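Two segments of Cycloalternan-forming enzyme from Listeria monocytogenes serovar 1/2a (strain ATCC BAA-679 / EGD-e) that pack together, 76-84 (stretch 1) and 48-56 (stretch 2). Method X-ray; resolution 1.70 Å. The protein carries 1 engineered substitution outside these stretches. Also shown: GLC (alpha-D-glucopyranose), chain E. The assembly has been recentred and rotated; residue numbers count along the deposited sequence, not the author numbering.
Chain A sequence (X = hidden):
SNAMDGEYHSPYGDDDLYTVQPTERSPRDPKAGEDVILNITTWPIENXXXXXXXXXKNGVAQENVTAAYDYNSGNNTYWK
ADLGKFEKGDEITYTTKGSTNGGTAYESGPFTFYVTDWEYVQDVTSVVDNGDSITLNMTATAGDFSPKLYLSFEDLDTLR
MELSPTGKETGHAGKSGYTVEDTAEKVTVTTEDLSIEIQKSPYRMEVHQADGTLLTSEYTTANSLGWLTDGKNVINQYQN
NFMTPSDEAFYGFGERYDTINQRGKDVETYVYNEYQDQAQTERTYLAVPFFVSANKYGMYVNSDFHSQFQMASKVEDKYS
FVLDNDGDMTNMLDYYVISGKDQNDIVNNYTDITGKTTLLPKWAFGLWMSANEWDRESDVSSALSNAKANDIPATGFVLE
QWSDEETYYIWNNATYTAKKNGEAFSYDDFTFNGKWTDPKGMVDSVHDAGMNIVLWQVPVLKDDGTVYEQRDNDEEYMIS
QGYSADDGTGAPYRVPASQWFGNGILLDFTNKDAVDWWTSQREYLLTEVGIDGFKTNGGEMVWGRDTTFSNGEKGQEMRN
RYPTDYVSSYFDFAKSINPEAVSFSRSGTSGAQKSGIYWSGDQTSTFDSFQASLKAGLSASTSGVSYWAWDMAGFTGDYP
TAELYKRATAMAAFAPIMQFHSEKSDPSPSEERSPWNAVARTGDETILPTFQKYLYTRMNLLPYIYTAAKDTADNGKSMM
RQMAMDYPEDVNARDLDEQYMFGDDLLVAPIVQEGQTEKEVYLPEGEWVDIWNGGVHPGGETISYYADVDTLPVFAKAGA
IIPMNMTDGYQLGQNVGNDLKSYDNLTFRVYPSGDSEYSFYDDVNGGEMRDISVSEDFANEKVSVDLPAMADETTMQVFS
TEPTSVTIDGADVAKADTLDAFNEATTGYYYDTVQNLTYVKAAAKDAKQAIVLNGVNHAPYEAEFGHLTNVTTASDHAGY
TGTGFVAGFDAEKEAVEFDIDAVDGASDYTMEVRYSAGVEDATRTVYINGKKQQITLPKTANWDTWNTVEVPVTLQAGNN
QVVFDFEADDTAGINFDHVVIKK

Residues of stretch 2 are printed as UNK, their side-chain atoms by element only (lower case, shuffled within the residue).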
# COMPACT_ATOMS: atom_id res chain seq x y z
N ASN A 76 -11.26 -33.31 -31.14
CA ASN A 76 -10.16 -32.72 -31.90
C ASN A 76 -8.88 -33.54 -31.97
O ASN A 76 -8.55 -34.29 -31.04
CB ASN A 76 -9.78 -31.36 -31.30
CG ASN A 76 -10.84 -30.30 -31.50
OD1 ASN A 76 -12.01 -30.49 -31.15
ND2 ASN A 76 -10.44 -29.19 -32.06
N THR A 77 -8.17 -33.37 -33.08
CA THR A 77 -6.79 -33.81 -33.22
C THR A 77 -5.88 -32.60 -33.17
O THR A 77 -6.18 -31.54 -33.75
CB THR A 77 -6.58 -34.59 -34.54
OG1 THR A 77 -7.47 -35.70 -34.55
CG2 THR A 77 -5.14 -35.14 -34.63
N TYR A 78 -4.75 -32.77 -32.49
CA TYR A 78 -3.75 -31.71 -32.35
C TYR A 78 -2.50 -32.20 -33.03
O TYR A 78 -2.13 -33.38 -32.91
CB TYR A 78 -3.52 -31.37 -30.86
CG TYR A 78 -4.74 -30.73 -30.27
CD1 TYR A 78 -5.77 -31.50 -29.74
CD2 TYR A 78 -4.88 -29.33 -30.27
CE1 TYR A 78 -6.91 -30.92 -29.20
CE2 TYR A 78 -6.02 -28.74 -29.75
CZ TYR A 78 -7.02 -29.53 -29.22
OH TYR A 78 -8.15 -28.93 -28.72
N TRP A 79 -1.90 -31.29 -33.79
CA TRP A 79 -0.78 -31.57 -34.68
C TRP A 79 0.35 -30.57 -34.43
O TRP A 79 0.10 -29.43 -34.02
CB TRP A 79 -1.23 -31.38 -36.14
CG TRP A 79 -2.49 -32.09 -36.56
CD1 TRP A 79 -3.78 -31.69 -36.32
CD2 TRP A 79 -2.59 -33.29 -37.34
NE1 TRP A 79 -4.67 -32.58 -36.88
CE2 TRP A 79 -3.97 -33.57 -37.52
CE3 TRP A 79 -1.64 -34.16 -37.91
CZ2 TRP A 79 -4.43 -34.69 -38.23
CZ3 TRP A 79 -2.09 -35.29 -38.62
CH2 TRP A 79 -3.49 -35.53 -38.78
N LYS A 80 1.60 -31.01 -34.67
CA LYS A 80 2.77 -30.13 -34.59
C LYS A 80 3.47 -30.06 -35.93
O LYS A 80 3.83 -31.09 -36.51
CB LYS A 80 3.77 -30.62 -33.53
CG LYS A 80 3.33 -30.33 -32.11
CD LYS A 80 4.42 -30.73 -31.12
CE LYS A 80 4.00 -30.42 -29.69
NZ LYS A 80 4.02 -28.96 -29.36
N ALA A 81 3.66 -28.83 -36.40
CA ALA A 81 4.44 -28.56 -37.61
C ALA A 81 5.73 -27.87 -37.21
O ALA A 81 5.69 -26.85 -36.50
CB ALA A 81 3.64 -27.69 -38.57
N ASP A 82 6.86 -28.42 -37.66
CA ASP A 82 8.18 -27.89 -37.29
C ASP A 82 8.77 -27.10 -38.45
O ASP A 82 9.08 -27.67 -39.49
CB ASP A 82 9.12 -29.05 -36.89
CG ASP A 82 10.46 -28.58 -36.34
OD1 ASP A 82 10.69 -27.35 -36.20
OD2 ASP A 82 11.30 -29.45 -36.03
N LEU A 83 8.90 -25.78 -38.27
CA LEU A 83 9.43 -24.92 -39.32
C LEU A 83 10.96 -24.84 -39.32
O LEU A 83 11.57 -24.30 -40.25
CB LEU A 83 8.85 -23.50 -39.21
CG LEU A 83 7.34 -23.31 -39.43
CD1 LEU A 83 6.99 -21.84 -39.26
CD2 LEU A 83 6.91 -23.79 -40.81
N GLY A 84 11.58 -25.38 -38.27
CA GLY A 84 13.01 -25.26 -38.08
C GLY A 84 13.40 -23.93 -37.45
O GLY A 84 12.55 -23.21 -36.90
N UNK A 48 -7.42 -40.26 -42.34
CA UNK A 48 -7.26 -39.66 -43.67
C UNK A 48 -7.19 -38.15 -43.64
O UNK A 48 -7.37 -37.50 -44.67
N UNK A 49 -6.95 -37.58 -42.46
CA UNK A 49 -6.71 -36.14 -42.35
C UNK A 49 -5.26 -35.83 -42.64
O UNK A 49 -4.38 -36.56 -42.19
c UNK A 49 -7.08 -35.64 -40.95
n UNK A 49 -10.32 -34.60 -39.42
c UNK A 49 -8.57 -35.72 -40.67
c UNK A 49 -9.02 -34.88 -39.47
o UNK A 49 -8.21 -34.49 -38.62
N UNK A 50 -5.03 -34.76 -43.39
CA UNK A 50 -3.70 -34.21 -43.63
C UNK A 50 -3.66 -32.78 -43.14
O UNK A 50 -4.63 -32.04 -43.33
o UNK A 50 -4.10 -35.77 -46.74
c UNK A 50 -3.37 -34.22 -45.13
c UNK A 50 -3.40 -35.60 -45.72
o UNK A 50 -2.72 -36.51 -45.20
N UNK A 51 -2.57 -32.43 -42.47
CA UNK A 51 -2.34 -31.06 -42.01
C UNK A 51 -0.95 -30.66 -42.47
O UNK A 51 0.02 -31.42 -42.33
c UNK A 51 -2.12 -29.51 -40.00
c UNK A 51 -2.48 -30.92 -40.47
c UNK A 51 -3.90 -31.25 -40.06
N UNK A 52 -0.88 -29.48 -43.07
CA UNK A 52 0.37 -29.00 -43.62
C UNK A 52 0.46 -27.49 -43.56
O UNK A 52 -0.53 -26.80 -43.25
c UNK A 52 -3.37 -28.44 -48.00
n UNK A 52 -1.04 -27.53 -47.73
c UNK A 52 -1.66 -29.23 -46.39
c UNK A 52 -0.31 -28.88 -46.08
c UNK A 52 -2.55 -30.19 -45.91
c UNK A 52 -2.09 -28.36 -47.44
c UNK A 52 -4.24 -29.38 -47.50
c UNK A 52 -3.85 -30.26 -46.46
c UNK A 52 0.58 -29.52 -45.06
c UNK A 52 0.02 -27.84 -46.91
N UNK A 53 1.66 -26.97 -43.82
CA UNK A 53 1.91 -25.54 -43.73
C UNK A 53 2.46 -25.09 -45.08
O UNK A 53 3.41 -25.67 -45.59
c UNK A 53 2.90 -25.21 -42.61
c UNK A 53 3.11 -23.69 -42.51
c UNK A 53 2.41 -25.77 -41.28
N UNK A 54 1.82 -24.05 -45.63
CA UNK A 54 2.30 -23.38 -46.82
C UNK A 54 2.93 -22.06 -46.40
O UNK A 54 2.36 -21.32 -45.60
c UNK A 54 0.59 -24.47 -48.29
c UNK A 54 1.14 -23.16 -47.78
o UNK A 54 -0.91 -23.18 -49.64
c UNK A 54 -0.57 -24.33 -49.25
o UNK A 54 -1.14 -25.37 -49.64
N UNK A 55 4.11 -21.77 -46.92
CA UNK A 55 4.89 -20.67 -46.32
C UNK A 55 5.97 -20.11 -47.21
O UNK A 55 6.37 -20.75 -48.19
c UNK A 55 5.47 -21.11 -44.96
c UNK A 55 8.45 -23.39 -44.70
c UNK A 55 10.49 -22.64 -43.74
c UNK A 55 7.84 -22.12 -44.50
c UNK A 55 8.58 -21.10 -43.89
c UNK A 55 9.91 -21.36 -43.52
n UNK A 55 7.53 -24.20 -45.31
c UNK A 55 9.78 -23.66 -44.33
c UNK A 55 6.36 -23.49 -45.46
c UNK A 55 6.51 -22.21 -44.99
N UNK A 56 6.39 -18.90 -46.87
CA UNK A 56 7.48 -18.21 -47.57
C UNK A 56 8.51 -17.76 -46.55
O UNK A 56 8.19 -17.51 -45.38
o UNK A 56 6.36 -16.05 -47.48
c UNK A 56 7.00 -16.97 -48.37
c UNK A 56 6.02 -17.36 -49.48
C1 GLC E . -15.89 -27.75 -32.58
C2 GLC E . -14.41 -28.08 -32.32
C3 GLC E . -13.67 -26.88 -31.71
C4 GLC E . -13.83 -25.63 -32.58
C5 GLC E . -15.32 -25.34 -32.84
C6 GLC E . -15.52 -24.22 -33.85
O1 GLC E . -16.64 -27.69 -31.36
O2 GLC E . -14.30 -29.24 -31.49
O3 GLC E . -12.28 -27.18 -31.56
O4 GLC E . -13.22 -24.52 -31.90
O5 GLC E . -16.03 -26.50 -33.31
O6 GLC E . -16.82 -23.64 -33.64
O HOH W 1 -7.99 -36.65 -36.91

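Position 48 carries no side-chain atoms, and its phi of 82° is a positive value that favours a residue without a CB. It touches nothing on stretch 1 and lies just ahead of the strand: Gly 48.

Position 49 has three carbons in an unbranched run, the third holding one oxygen and one nitrogen, the pattern of a carboxamide. Its CB points toward stretch 1, and the tryptophan of that strand, Trp 79, packs on it. This is Gln 49. Trp 79 CH2 lies 3.7 Å from the backbone O of Gln 49, while Trp 79 CZ2 is 3.8 Å from Gln 49 OE1. No direct hydrogen bond joins Gln 49 to Thr 77; a water does the work, donating to Thr 77 OG1 at 2.6 Å and, weakly, to Gln 49 OE1 at 2.8 Å.

Position 50 shows two carbons, the second with two oxygens, a short carboxylate. Its CB points away from stretch 1 and it is exposed, as suits a charge: Asp 50.

Position 51 has three carbons, one bearing the other two, so it branches at CB. It points toward stretch 1 and is buried against the indole of Trp 79. This is Val 51, with chi1 in t. Its CG2 comes within 3.4 Å of Trp 79 CE2 and sits 3.5 Å from the centroid of the five-membered ring, 11° off the normal, a CH-pi contact over the face.

Position 52 has one carbon followed by fused five- and six-membered rings with eight carbons and one nitrogen, an indole. Its CB points away, and no part of it contacts stretch 1: Trp 52.

Position 53 repeats the three-carbon fork, buried and pointing toward stretch 1, where it packs on Ala 81 and Leu 83. This is Val 53, also in t; its CG2 meets Ala 81 CB at 3.5 Å, and its CG1 lies 4.2 Å from Leu 83 CD2.

Position 54 has three carbons in a row ending in two oxygens, and is out of reach of stretch 1. It is Glu 54, whose OE2 accepts a hydrogen bond from Trp 52 NE1 at 2.9 Å, a link within the strand.

Position 55 is a second indole, one carbon and then fused rings with eight carbons and one nitrogen, but this CB points toward stretch 1, and the ring packs on Leu 83. This is Trp 55; Leu 83 CD2 lies over the face of its six-membered ring, 4.2 Å from the centroid.

Position 56 has one carbon carrying an oxygen and a carbon. It too is out of reach of stretch 1: Thr 56.

The rule is alternation. Positions 49, 51, 53 and 55 face stretch 1, and the residues between them do not touch it. The strands run in roughly the same direction, 30° apart, with axes 8.0 Å apart at closest approach and no hydrogen bonds between them; packing, mostly of side chains, makes the contact. Each stretch offers an indole face to an aliphatic methyl of the other, Val 51 on Trp 79 and Leu 83 on Trp 55, with small Ala 81 fitting against Val 53 between.

Stretch 2 48-56: GQDVWVEWT
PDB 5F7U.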